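Side-chain contacts in putative metal-dependent hydrolase (Parabacteroides distasonis ATCC 8503, PDB 3KL7), which probably acts as a metal-dependent hydrolase of the metallo-beta-lactamase superfamily, holding two zinc ions in its presumed active site: residues A160-D165 / P207-D212; D137-R142 / N183-M188; A178-P181 / T187-V190; I35-L40 / H75-D80. One frame throughout, in Å; residues are numbered along the deposited sequence.

Interaction 1: A160-D165 / P207-D212; sequences AGDTED and PYHYGD. With ZN (zinc ion), chain D; ZN (zinc ion), chain C.
Asp162 and His209 meet as partners in a zinc site, in a buried contact between the loop that leaves strand 155-159 and the C-terminal end of strand 204-208. Asp162 OD2 lies 2.1 Å from the zinc ion of chain D and 2.3 Å from that of chain C, so one carboxylate oxygen bridges both metals. The ring of His209 reaches the chain D zinc through NE2 at 2.2 Å. Its CG stands anti to the backbone N (chi1 -168°), beside the carbonyl carbon, which extends the imidazole toward the metal.

The two side chains cross at about a right angle, with carboxylate and ring planes 65° apart. The other carboxylate oxygen, Asp162 OD1, sits over the centre of the His209 ring. Asp162 OD1 and His209 NE2 approach to 3.2 Å, yet share no hydrogen; the metal, rather than a direct bond, joins the pair. This is the dinuclear site of the metallo-beta-lactamase fold, set where the two sheets come together. His73, His75 and His140 complete the ligands from protein on the chain C zinc, Asp77 and His78 those on the chain D zinc, and water 1 bridges the two metals.

Behind the ligands the same two segments are tied by Tyr208. Its hydroxyl accepts the backbone N-H of Gly161, with Gly161 N and Tyr208 OH 2.9 Å apart and a distinctly bent angle of 132°. Tyr208 thereby holds the backbone of the residue just before Asp162, consistent with a second-shell role. Tyr208 also packs on Pro181 of the adjacent strand 177-181.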
loop_
_atom_site.group_PDB
_atom_site.type_symbol
_atom_site.label_atom_id
_atom_site.label_comp_id
_atom_site.label_asym_id
_atom_site.label_seq_id
_atom_site.Cartn_x
_atom_site.Cartn_y
_atom_site.Cartn_z
ATOM N N ALA A 160 -2.357 0.950 -2.985
ATOM C CA ALA A 160 -3.055 2.157 -3.437
ATOM C C ALA A 160 -2.915 3.331 -2.478
ATOM O O ALA A 160 -3.000 4.464 -2.889
ATOM C CB ALA A 160 -4.525 1.862 -3.705
ATOM N N GLY A 161 -2.681 3.064 -1.212
ATOM C CA GLY A 161 -2.771 4.141 -0.212
ATOM C C GLY A 161 -4.241 4.554 -0.046
ATOM O O GLY A 161 -5.133 3.703 -0.148
ATOM N N ASP A 162 -4.496 5.847 0.197
ATOM C CA ASP A 162 -5.880 6.337 0.382
ATOM C C ASP A 162 -6.404 7.031 -0.885
ATOM O O ASP A 162 -5.905 8.070 -1.281
ATOM C CB ASP A 162 -5.970 7.273 1.600
ATOM C CG ASP A 162 -5.920 6.508 2.933
ATOM O OD1 ASP A 162 -5.869 5.235 2.908
ATOM O OD2 ASP A 162 -5.948 7.160 3.996
ATOM N N THR A 163 -7.419 6.420 -1.511
ATOM C CA THR A 163 -7.925 6.880 -2.800
ATOM C C THR A 163 -9.365 6.414 -3.020
ATOM O O THR A 163 -9.877 5.591 -2.292
ATOM C CB THR A 163 -7.048 6.334 -3.934
ATOM O OG1 THR A 163 -7.525 6.814 -5.214
ATOM C CG2 THR A 163 -7.038 4.795 -3.913
ATOM N N GLU A 164 -10.011 6.961 -4.020
ATOM C CA GLU A 164 -11.280 6.430 -4.481
ATOM C C GLU A 164 -11.039 5.740 -5.827
ATOM O O GLU A 164 -9.875 5.555 -6.238
ATOM C CB GLU A 164 -12.357 7.559 -4.556
ATOM C CG GLU A 164 -13.081 7.773 -3.196
ATOM C CD GLU A 164 -14.083 8.910 -3.206
ATOM O OE1 GLU A 164 -13.644 10.084 -3.192
ATOM O OE2 GLU A 164 -15.324 8.623 -3.195
ATOM N N ASP A 165 -12.109 5.336 -6.507
ATOM C CA ASP A 165 -11.974 4.613 -7.781
ATOM C C ASP A 165 -11.626 5.574 -8.899
ATOM O O ASP A 165 -12.442 5.856 -9.778
ATOM C CB ASP A 165 -13.259 3.841 -8.113
ATOM C CG ASP A 165 -14.512 4.731 -8.080
ATOM O OD1 ASP A 165 -14.617 5.580 -7.172
ATOM O OD2 ASP A 165 -15.388 4.567 -8.961
ATOM N N PRO A 207 -8.444 -6.369 0.141
ATOM C CA PRO A 207 -8.975 -5.156 0.714
ATOM C C PRO A 207 -8.211 -4.785 1.986
ATOM O O PRO A 207 -7.951 -5.650 2.832
ATOM C CB PRO A 207 -10.423 -5.535 1.058
ATOM C CG PRO A 207 -10.473 -6.978 1.004
ATOM C CD PRO A 207 -9.463 -7.406 0.029
ATOM N N TYR A 208 -7.852 -3.518 2.129
ATOM C CA TYR A 208 -7.224 -3.082 3.352
ATOM C C TYR A 208 -7.713 -1.701 3.772
ATOM O O TYR A 208 -8.576 -1.095 3.095
ATOM C CB TYR A 208 -5.685 -3.204 3.242
ATOM C CG TYR A 208 -4.903 -2.035 2.619
ATOM C CD1 TYR A 208 -5.487 -1.155 1.697
ATOM C CD2 TYR A 208 -3.569 -1.863 2.919
ATOM C CE1 TYR A 208 -4.768 -0.124 1.144
ATOM C CE2 TYR A 208 -2.834 -0.838 2.369
ATOM C CZ TYR A 208 -3.428 0.034 1.483
ATOM O OH TYR A 208 -2.674 1.069 0.938
ATOM N N HIS A 209 -7.229 -1.218 4.908
ATOM C CA HIS A 209 -7.641 0.086 5.394
ATOM C C HIS A 209 -9.186 0.129 5.389
ATOM O O HIS A 209 -9.785 1.125 4.965
ATOM C CB HIS A 209 -7.039 1.190 4.452
ATOM C CG HIS A 209 -7.139 2.603 4.980
ATOM N ND1 HIS A 209 -8.233 3.409 4.750
ATOM C CD2 HIS A 209 -6.251 3.366 5.669
ATOM C CE1 HIS A 209 -8.028 4.599 5.302
ATOM N NE2 HIS A 209 -6.837 4.598 5.865
ATOM N N TYR A 210 -9.831 -0.950 5.882
ATOM C CA TYR A 210 -11.309 -1.058 5.752
ATOM C C TYR A 210 -12.149 -0.808 7.001
ATOM O O TYR A 210 -13.376 -0.934 6.960
ATOM C CB TYR A 210 -11.740 -2.355 5.030
ATOM C CG TYR A 210 -11.440 -3.695 5.734
ATOM C CD1 TYR A 210 -12.309 -4.217 6.669
ATOM C CD2 TYR A 210 -10.339 -4.441 5.394
ATOM C CE1 TYR A 210 -12.071 -5.425 7.271
ATOM C CE2 TYR A 210 -10.083 -5.651 5.999
ATOM C CZ TYR A 210 -10.956 -6.140 6.932
ATOM O OH TYR A 210 -10.717 -7.361 7.537
ATOM N N GLY A 211 -11.505 -0.428 8.089
ATOM C CA GLY A 211 -12.222 -0.074 9.330
ATOM C C GLY A 211 -13.323 -1.048 9.701
ATOM O O GLY A 211 -13.104 -2.247 9.744
ATOM N N ASP A 212 -14.527 -0.515 9.964
ATOM C CA ASP A 212 -15.689 -1.348 10.333
ATOM C C ASP A 212 -16.505 -1.841 9.123
ATOM O O ASP A 212 -17.574 -2.394 9.297
ATOM C CB ASP A 212 -16.630 -0.566 11.255
ATOM C CG ASP A 212 -15.953 -0.045 12.463
ATOM O OD1 ASP A 212 -15.250 -0.843 13.154
ATOM O OD2 ASP A 212 -16.133 1.165 12.752
HETATM ZN ZN ZN D . -5.912 6.549 5.995
HETATM ZN ZN ZN C . -5.630 9.351 4.601
HETATM O O HOH W 1 -5.502 8.525 6.462
#

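Interaction 2: D137-R142 / N183-M188; sequences DKYHPR and NQPYTM. With ZN (zinc ion), chain C.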
loop_
_atom_site.group_PDB
_atom_site.type_symbol
_atom_site.label_atom_id
_atom_site.label_comp_id
_atom_site.label_asym_id
_atom_site.label_seq_id
_atom_site.Cartn_x
_atom_site.Cartn_y
_atom_site.Cartn_z
ATOM N N ASP A 137 -12.052 16.123 -1.320
ATOM C CA ASP A 137 -10.679 16.538 -1.614
ATOM C C ASP A 137 -10.043 17.163 -0.367
ATOM O O ASP A 137 -8.824 17.313 -0.295
ATOM C CB ASP A 137 -10.651 17.536 -2.753
ATOM C CG ASP A 137 -11.457 18.747 -2.462
ATOM O OD1 ASP A 137 -12.638 18.603 -2.103
ATOM O OD2 ASP A 137 -10.919 19.854 -2.580
ATOM N N LYS A 138 -10.871 17.527 0.607
ATOM C CA LYS A 138 -10.359 17.925 1.903
ATOM C C LYS A 138 -9.582 16.729 2.527
ATOM O O LYS A 138 -8.602 16.918 3.232
ATOM C CB LYS A 138 -11.507 18.399 2.832
ATOM C CG LYS A 138 -12.432 17.272 3.366
ATOM C CD LYS A 138 -13.733 17.837 4.057
ATOM C CE LYS A 138 -14.470 16.719 4.852
ATOM N NZ LYS A 138 -15.947 16.964 5.110
ATOM N N TYR A 139 -10.016 15.512 2.239
ATOM C CA TYR A 139 -9.309 14.339 2.739
ATOM C C TYR A 139 -8.013 14.082 1.966
ATOM O O TYR A 139 -6.929 14.202 2.532
ATOM C CB TYR A 139 -10.202 13.108 2.724
ATOM C CG TYR A 139 -11.382 13.205 3.676
ATOM C CD1 TYR A 139 -11.219 13.698 4.976
ATOM C CD2 TYR A 139 -12.665 12.795 3.280
ATOM C CE1 TYR A 139 -12.292 13.792 5.848
ATOM C CE2 TYR A 139 -13.747 12.887 4.147
ATOM C CZ TYR A 139 -13.553 13.382 5.433
ATOM O OH TYR A 139 -14.604 13.467 6.291
ATOM N N HIS A 140 -8.129 13.738 0.680
ATOM C CA HIS A 140 -6.959 13.435 -0.147
ATOM C C HIS A 140 -7.060 14.148 -1.475
ATOM O O HIS A 140 -7.632 13.635 -2.407
ATOM C CB HIS A 140 -6.823 11.903 -0.354
ATOM C CG HIS A 140 -6.892 11.123 0.926
ATOM N ND1 HIS A 140 -8.051 10.526 1.369
ATOM C CD2 HIS A 140 -5.959 10.883 1.877
ATOM C CE1 HIS A 140 -7.825 9.940 2.534
ATOM N NE2 HIS A 140 -6.565 10.142 2.864
ATOM N N PRO A 141 -6.500 15.358 -1.557
ATOM C CA PRO A 141 -6.592 16.107 -2.779
ATOM C C PRO A 141 -5.608 15.628 -3.809
ATOM O O PRO A 141 -4.517 15.197 -3.473
ATOM C CB PRO A 141 -6.272 17.541 -2.349
ATOM C CG PRO A 141 -5.442 17.409 -1.174
ATOM C CD PRO A 141 -5.734 16.074 -0.533
ATOM N N ARG A 142 -6.008 15.728 -5.062
ATOM C CA ARG A 142 -5.222 15.275 -6.170
ATOM C C ARG A 142 -3.743 15.732 -6.103
ATOM O O ARG A 142 -3.444 16.823 -5.654
ATOM C CB ARG A 142 -5.867 15.773 -7.471
ATOM C CG ARG A 142 -5.464 15.015 -8.635
ATOM C CD ARG A 142 -6.329 15.306 -9.831
ATOM N NE ARG A 142 -6.032 14.363 -10.915
ATOM C CZ ARG A 142 -6.762 14.218 -12.023
ATOM N NH1 ARG A 142 -7.847 14.961 -12.220
ATOM N NH2 ARG A 142 -6.398 13.322 -12.943
ATOM N N ASN A 183 -12.857 2.066 3.284
ATOM C CA ASN A 183 -13.566 2.612 4.431
ATOM C C ASN A 183 -14.221 3.943 4.103
ATOM O O ASN A 183 -13.873 4.575 3.127
ATOM C CB ASN A 183 -12.658 2.715 5.682
ATOM C CG ASN A 183 -11.610 3.796 5.571
ATOM O OD1 ASN A 183 -11.168 4.152 4.476
ATOM N ND2 ASN A 183 -11.190 4.306 6.697
ATOM N N GLN A 184 -15.188 4.346 4.924
ATOM C CA GLN A 184 -15.918 5.551 4.681
ATOM C C GLN A 184 -15.819 6.530 5.866
ATOM O O GLN A 184 -15.753 6.108 7.008
ATOM C CB GLN A 184 -17.377 5.223 4.369
ATOM C CG GLN A 184 -17.567 4.680 2.939
ATOM C CD GLN A 184 -17.380 5.761 1.879
ATOM O OE1 GLN A 184 -18.273 6.609 1.682
ATOM N NE2 GLN A 184 -16.220 5.750 1.191
ATOM N N PRO A 185 -15.801 7.855 5.577
ATOM C CA PRO A 185 -15.917 8.446 4.238
ATOM C C PRO A 185 -14.565 8.671 3.511
ATOM O O PRO A 185 -14.531 9.265 2.437
ATOM C CB PRO A 185 -16.574 9.776 4.526
ATOM C CG PRO A 185 -16.032 10.165 5.903
ATOM C CD PRO A 185 -15.700 8.888 6.627
ATOM N N TYR A 186 -13.493 8.189 4.085
ATOM C CA TYR A 186 -12.151 8.575 3.664
ATOM C C TYR A 186 -11.710 7.961 2.318
ATOM O O TYR A 186 -11.062 8.618 1.529
ATOM C CB TYR A 186 -11.148 8.211 4.771
ATOM C CG TYR A 186 -11.559 8.744 6.118
ATOM C CD1 TYR A 186 -11.545 10.109 6.376
ATOM C CD2 TYR A 186 -12.001 7.897 7.119
ATOM C CE1 TYR A 186 -11.945 10.615 7.610
ATOM C CE2 TYR A 186 -12.407 8.403 8.375
ATOM C CZ TYR A 186 -12.372 9.750 8.598
ATOM O OH TYR A 186 -12.759 10.261 9.810
ATOM N N THR A 187 -12.064 6.698 2.075
ATOM C CA THR A 187 -11.664 6.031 0.855
ATOM C C THR A 187 -12.890 5.402 0.159
ATOM O O THR A 187 -13.859 6.117 -0.121
ATOM C CB THR A 187 -10.499 5.028 1.101
ATOM O OG1 THR A 187 -10.935 3.948 1.934
ATOM C CG2 THR A 187 -9.326 5.735 1.765
HETATM N N MSE A 188 -12.868 4.098 -0.102
HETATM C CA MSE A 188 -13.874 3.481 -0.990
HETATM C C MSE A 188 -14.983 2.667 -0.276
HETATM O O MSE A 188 -14.749 2.026 0.787
HETATM C CB MSE A 188 -13.175 2.576 -2.034
HETATM C CG MSE A 188 -12.534 3.355 -3.173
HETATM SE SE MSE A 188 -11.762 2.270 -4.579
HETATM C CE MSE A 188 -10.120 1.843 -3.660
HETATM ZN ZN ZN C . -5.630 9.351 4.601
HETATM O O HOH W 1 -5.502 8.525 6.462
#
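Tyr186 turns the edge of its ring onto the face of Tyr139 in a T-shaped stack, joining the loop between strands 123-128 and 146-152 to the loop between strand 177-181 and helix 190-200, at the edge of the zinc site. The ring planes stand at 69° and the centroids are 4.9 Å apart; Tyr139 CE1 and Tyr186 CE1 come closest, at 3.6 Å. Tyr186 CD1 sits over the centre of the Tyr139 ring, whose opposite face takes CG of Lys138. Tyr139 CG lies anti to its carbonyl carbon (chi1 -65°), and this throws the ring across to the 183-188 loop.

Pro185, which follows a cis peptide bond, works on both rings: its CG comes 3.6 Å from Tyr139 OH, while its CD lies over one face of Tyr186. Thr187 OG1 donates to Asn183 OD1 at 2.6 Å and Thr187 N bonds to Asn183 O, so two bonds close the turn that carries Pro185 and Tyr186.

His140 meets the same loop differently. Tyr186 O lies at the imidazole edge, 3.6 Å from His140 ND1, but ND1 bonds to Asn131 OD1. The other nitrogen, His140 NE2, binds the chain C zinc at 2.1 Å. The chemistry is therefore split: apolar ring packing on the partly exposed side, and toward the metal the amide of Asn131, which bonds both His140 ND1 and Tyr186 O and so probably sets the rotation of the zinc ligand.

Interaction 3: A178-P181 / T187-V190; sequences AFLP and TMTV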
loop_
_atom_site.group_PDB
_atom_site.type_symbol
_atom_site.label_atom_id
_atom_site.label_comp_id
_atom_site.label_asym_id
_atom_site.label_seq_id
_atom_site.Cartn_x
_atom_site.Cartn_y
_atom_site.Cartn_z
ATOM N N ALA A 178 -2.860 -6.548 -5.336
ATOM C CA ALA A 178 -3.294 -5.189 -5.101
ATOM C C ALA A 178 -3.911 -5.038 -3.758
ATOM O O ALA A 178 -4.644 -5.893 -3.301
ATOM C CB ALA A 178 -4.283 -4.725 -6.212
ATOM N N PHE A 179 -3.603 -3.927 -3.124
ATOM C CA PHE A 179 -4.245 -3.522 -1.913
ATOM C C PHE A 179 -5.055 -2.277 -2.198
ATOM O O PHE A 179 -4.503 -1.252 -2.566
ATOM C CB PHE A 179 -3.194 -3.243 -0.813
ATOM C CG PHE A 179 -2.403 -4.473 -0.407
ATOM C CD1 PHE A 179 -1.340 -4.918 -1.184
ATOM C CD2 PHE A 179 -2.738 -5.182 0.722
ATOM C CE1 PHE A 179 -0.632 -6.040 -0.827
ATOM C CE2 PHE A 179 -2.036 -6.306 1.078
ATOM C CZ PHE A 179 -0.986 -6.738 0.306
ATOM N N LEU A 180 -6.373 -2.382 -2.033
ATOM C CA LEU A 180 -7.287 -1.234 -2.182
ATOM C C LEU A 180 -7.955 -0.899 -0.847
ATOM O O LEU A 180 -8.345 -1.817 -0.088
ATOM C CB LEU A 180 -8.367 -1.552 -3.217
ATOM C CG LEU A 180 -7.828 -1.793 -4.614
ATOM C CD1 LEU A 180 -8.974 -2.178 -5.597
ATOM C CD2 LEU A 180 -7.052 -0.551 -5.099
ATOM N N PRO A 181 -8.096 0.419 -0.545
ATOM C CA PRO A 181 -8.709 0.930 0.696
ATOM C C PRO A 181 -10.218 1.019 0.633
ATOM O O PRO A 181 -10.760 1.597 -0.304
ATOM C CB PRO A 181 -8.123 2.339 0.809
ATOM C CG PRO A 181 -7.914 2.745 -0.577
ATOM C CD PRO A 181 -7.435 1.503 -1.289
ATOM N N THR A 187 -12.064 6.698 2.075
ATOM C CA THR A 187 -11.664 6.031 0.855
ATOM C C THR A 187 -12.890 5.402 0.159
ATOM O O THR A 187 -13.859 6.117 -0.121
ATOM C CB THR A 187 -10.499 5.028 1.101
ATOM O OG1 THR A 187 -10.935 3.948 1.934
ATOM C CG2 THR A 187 -9.326 5.735 1.765
HETATM N N MSE A 188 -12.868 4.098 -0.102
HETATM C CA MSE A 188 -13.874 3.481 -0.990
HETATM C C MSE A 188 -14.983 2.667 -0.276
HETATM O O MSE A 188 -14.749 2.026 0.787
HETATM C CB MSE A 188 -13.175 2.576 -2.034
HETATM C CG MSE A 188 -12.534 3.355 -3.173
HETATM SE SE MSE A 188 -11.762 2.270 -4.579
HETATM C CE MSE A 188 -10.120 1.843 -3.660
ATOM N N THR A 189 -16.182 2.688 -0.872
ATOM C CA THR A 189 -17.250 1.755 -0.499
ATOM C C THR A 189 -16.981 0.445 -1.204
ATOM O O THR A 189 -16.066 0.352 -2.041
ATOM C CB THR A 189 -18.630 2.236 -0.950
ATOM O OG1 THR A 189 -18.683 2.224 -2.388
ATOM C CG2 THR A 189 -18.938 3.666 -0.402
ATOM N N VAL A 190 -17.767 -0.575 -0.883
ATOM C CA VAL A 190 -17.545 -1.906 -1.455
ATOM C C VAL A 190 -17.741 -1.863 -2.960
ATOM O O VAL A 190 -16.944 -2.431 -3.709
ATOM C CB VAL A 190 -18.462 -2.954 -0.801
ATOM C CG1 VAL A 190 -18.478 -4.247 -1.608
ATOM C CG2 VAL A 190 -18.014 -3.207 0.668
#
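Pro181 O, at the end of strand 177-181, takes a backbone hydrogen bond from Met188 N and has the Thr187 and Met188 side chains packed round it. The bond, Met188 N to Pro181 O 3.3 Å, is long and bent (138°), and its donor stands above the carbonyl plane. The setting is the first half of a beta-alpha-beta crossover: strand 177-181 runs through a loop into helix 190-200, and the chain returns in the parallel neighbouring strand 204-208. The bond closes that loop just ahead of the helix, where Thr189 is the N-cap residue and its side chain caps a backbone N of the first turn.

Two side chains flank the carbonyl. Thr187 OG1 is 3.3 Å from Pro181 O, although its hydrogen bond is directed to Asn183; at chi1 66° the hydroxyl lies between backbone N and carbonyl carbon, and CB with CG2 are left to rest on the proline ring, crossing it at about a right angle. CB of Pro181 and CB of Thr187 come to 3.6 Å.

Met188, present as selenomethionine, reaches past the same carbonyl. Its chain is extended as far as the selenium and then bends (chi3 -80°), which folds the terminal methyl back onto the strand. There Met188 CE lies against Pro181 CD, at 3.6 Å. Ala196 of helix 190-200 touches both Met188 and Leu180, so the methyl sits in the strand-helix interface, with Met188 CE 3.8 Å from Leu180 CB.

Interaction 4: I35-L40 / H75-D80; sequences IKHGSL and HGDHLD. With ZN (zinc ion), chain D; ZN (zinc ion), chain C.
His37 and Asp77 make the tight part of this contact through a single short bond. His37 NE2 donates to Asp77 OD2 at 2.6 Å, with the acceptor only 4° from the imidazole plane and an N-H...O angle of 142°. OD2 receives it on its anti lone pair, directed away from OD1, while the ring and carboxylate planes are 56° apart. Asp77 OD2 also binds the chain D zinc at 2.5 Å, which makes His37 a second-shell residue that probably orients this ligand. His37 ND1 bonds the C-terminal carboxylate of Gln235, so the imidazole is pinned at both nitrogens. The remaining carboxylate oxygen, Asp77 OD1, accepts from water 1 at 2.5 Å.

Away from this bond the segments are joined by a single ordered water, a looser link. Water 2 accepts from Gly38 N at 2.8 Å, and donates both to Ser39 OG and, at a longer 3.1 Å, to Asp77 O.

Residues 75-78 are the last four of the HxHxDH signature of the superfamily, which begins at His73: His75 ND1 binds the chain C zinc, and His78 NE2 joins Asp77 at the other. Across the contact, residues 36-39 form a type II' turn linking antiparallel strands 29-36 and 39-44, with a classic bulge at Ile35 and Lys36 facing Ser39. The metal loop, following strand 68-71 of the same sheet, leads into helix 81-87, for which Asp80 supplies the N-cap.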
loop_
_atom_site.group_PDB
_atom_site.type_symbol
_atom_site.label_atom_id
_atom_site.label_comp_id
_atom_site.label_asym_id
_atom_site.label_seq_id
_atom_site.Cartn_x
_atom_site.Cartn_y
_atom_site.Cartn_z
ATOM N N ILE A 35 -0.276 -6.219 9.034
ATOM C CA ILE A 35 -0.232 -5.638 10.366
ATOM C C ILE A 35 -1.613 -5.080 10.782
ATOM O O ILE A 35 -2.233 -5.593 11.727
ATOM C CB ILE A 35 0.871 -4.546 10.484
ATOM C CG1 ILE A 35 2.251 -5.154 10.181
ATOM C CG2 ILE A 35 0.879 -3.937 11.893
ATOM C CD1 ILE A 35 3.418 -4.098 10.078
ATOM N N LYS A 36 -2.090 -4.049 10.080
ATOM C CA LYS A 36 -3.460 -3.491 10.325
ATOM C C LYS A 36 -3.720 -2.339 9.373
ATOM O O LYS A 36 -2.777 -1.730 8.862
ATOM C CB LYS A 36 -3.576 -2.972 11.770
ATOM C CG LYS A 36 -5.020 -2.842 12.310
ATOM C CD LYS A 36 -5.654 -4.182 12.529
ATOM C CE LYS A 36 -6.849 -4.073 13.419
ATOM N NZ LYS A 36 -7.581 -5.375 13.525
ATOM N N HIS A 37 -4.991 -2.022 9.132
ATOM C CA HIS A 37 -5.318 -0.786 8.429
ATOM C C HIS A 37 -4.523 -0.723 7.052
ATOM O O HIS A 37 -4.708 -1.585 6.206
ATOM C CB HIS A 37 -4.991 0.413 9.365
ATOM C CG HIS A 37 -5.809 1.642 9.101
ATOM N ND1 HIS A 37 -7.183 1.632 9.096
ATOM C CD2 HIS A 37 -5.441 2.927 8.858
ATOM C CE1 HIS A 37 -7.629 2.852 8.841
ATOM N NE2 HIS A 37 -6.592 3.656 8.694
ATOM N N GLY A 38 -3.665 0.286 6.855
ATOM C CA GLY A 38 -2.833 0.374 5.618
ATOM C C GLY A 38 -1.374 -0.048 5.846
ATOM O O GLY A 38 -0.523 0.154 4.994
ATOM N N SER A 39 -1.102 -0.644 7.013
ATOM C CA SER A 39 0.253 -0.956 7.432
ATOM C C SER A 39 0.628 -2.388 7.080
ATOM O O SER A 39 -0.058 -3.351 7.481
ATOM C CB SER A 39 0.408 -0.725 8.955
ATOM O OG SER A 39 0.220 0.636 9.272
ATOM N N LEU A 40 1.722 -2.522 6.336
ATOM C CA LEU A 40 2.182 -3.819 5.838
ATOM C C LEU A 40 3.694 -3.940 6.013
ATOM O O LEU A 40 4.416 -2.954 5.914
ATOM C CB LEU A 40 1.839 -3.968 4.331
ATOM C CG LEU A 40 0.392 -3.703 3.886
ATOM C CD1 LEU A 40 0.285 -3.707 2.334
ATOM C CD2 LEU A 40 -0.579 -4.740 4.504
ATOM N N HIS A 75 -1.152 11.669 6.679
ATOM C CA HIS A 75 -2.137 11.453 7.753
ATOM C C HIS A 75 -1.589 10.528 8.854
ATOM O O HIS A 75 -0.801 9.623 8.587
ATOM C CB HIS A 75 -3.453 10.879 7.175
ATOM C CG HIS A 75 -4.252 11.871 6.377
ATOM N ND1 HIS A 75 -5.159 11.493 5.420
ATOM C CD2 HIS A 75 -4.263 13.224 6.389
ATOM C CE1 HIS A 75 -5.706 12.567 4.883
ATOM N NE2 HIS A 75 -5.173 13.630 5.445
ATOM N N GLY A 76 -2.034 10.768 10.089
ATOM C CA GLY A 76 -1.486 10.080 11.299
ATOM C C GLY A 76 -1.664 8.561 11.368
ATOM O O GLY A 76 -0.919 7.882 12.059
ATOM N N ASP A 77 -2.655 8.033 10.650
ATOM C CA ASP A 77 -2.845 6.583 10.560
ATOM C C ASP A 77 -1.976 5.961 9.411
ATOM O O ASP A 77 -2.207 4.820 8.972
ATOM C CB ASP A 77 -4.339 6.230 10.380
ATOM C CG ASP A 77 -4.946 6.826 9.105
ATOM O OD1 ASP A 77 -4.740 8.021 8.839
ATOM O OD2 ASP A 77 -5.637 6.094 8.393
ATOM N N HIS A 78 -0.982 6.729 8.959
ATOM C CA HIS A 78 -0.028 6.288 7.902
ATOM C C HIS A 78 1.420 6.762 8.191
ATOM O O HIS A 78 2.384 6.006 7.993
ATOM C CB HIS A 78 -0.457 6.844 6.548
ATOM C CG HIS A 78 -1.741 6.273 6.045
ATOM N ND1 HIS A 78 -1.788 5.205 5.179
ATOM C CD2 HIS A 78 -3.029 6.616 6.296
ATOM C CE1 HIS A 78 -3.054 4.915 4.914
ATOM N NE2 HIS A 78 -3.825 5.756 5.581
ATOM N N LEU A 79 1.554 8.031 8.618
ATOM C CA LEU A 79 2.849 8.627 8.920
ATOM C C LEU A 79 3.000 8.762 10.411
ATOM O O LEU A 79 2.300 9.534 11.041
ATOM C CB LEU A 79 2.987 10.015 8.233
ATOM C CG LEU A 79 4.278 10.821 8.518
ATOM C CD1 LEU A 79 5.502 10.046 8.112
ATOM C CD2 LEU A 79 4.253 12.189 7.818
ATOM N N ASP A 80 3.929 7.999 10.971
ATOM C CA ASP A 80 4.176 8.006 12.386
ATOM C C ASP A 80 5.679 7.914 12.662
ATOM O O ASP A 80 6.280 6.852 12.493
ATOM C CB ASP A 80 3.448 6.835 13.041
ATOM C CG ASP A 80 3.641 6.793 14.525
ATOM O OD1 ASP A 80 4.302 7.709 15.069
ATOM O OD2 ASP A 80 3.143 5.843 15.151
HETATM ZN ZN ZN D . -5.912 6.549 5.995
HETATM ZN ZN ZN C . -5.630 9.351 4.601
HETATM O O HOH W 2 -1.887 1.812 8.433
HETATM O O HOH W 1 -5.502 8.525 6.462
#

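Overall arrangement
Interactions 1 and 3 are buried, interaction 2 is only partly so, and interaction 4 lies near the surface. Interactions 1 and 4 touch both zinc ions and interaction 2 one of them; all three share water 1. Interaction 4 approaches from the sheet holding strands 29-36, 39-44 and 68-71, whereas interactions 1 and 3 belong to the other sheet, on adjacent strands 204-208 and 177-181. Interactions 2 and 3 have Thr187 and Met188 in common. Chemistry follows place: metal bridging in interaction 1, aromatic packing beside a zinc ligand in interaction 2, apolar contacts around one backbone bond in interaction 3, and a histidine-carboxylate bond with bridging water in interaction 4.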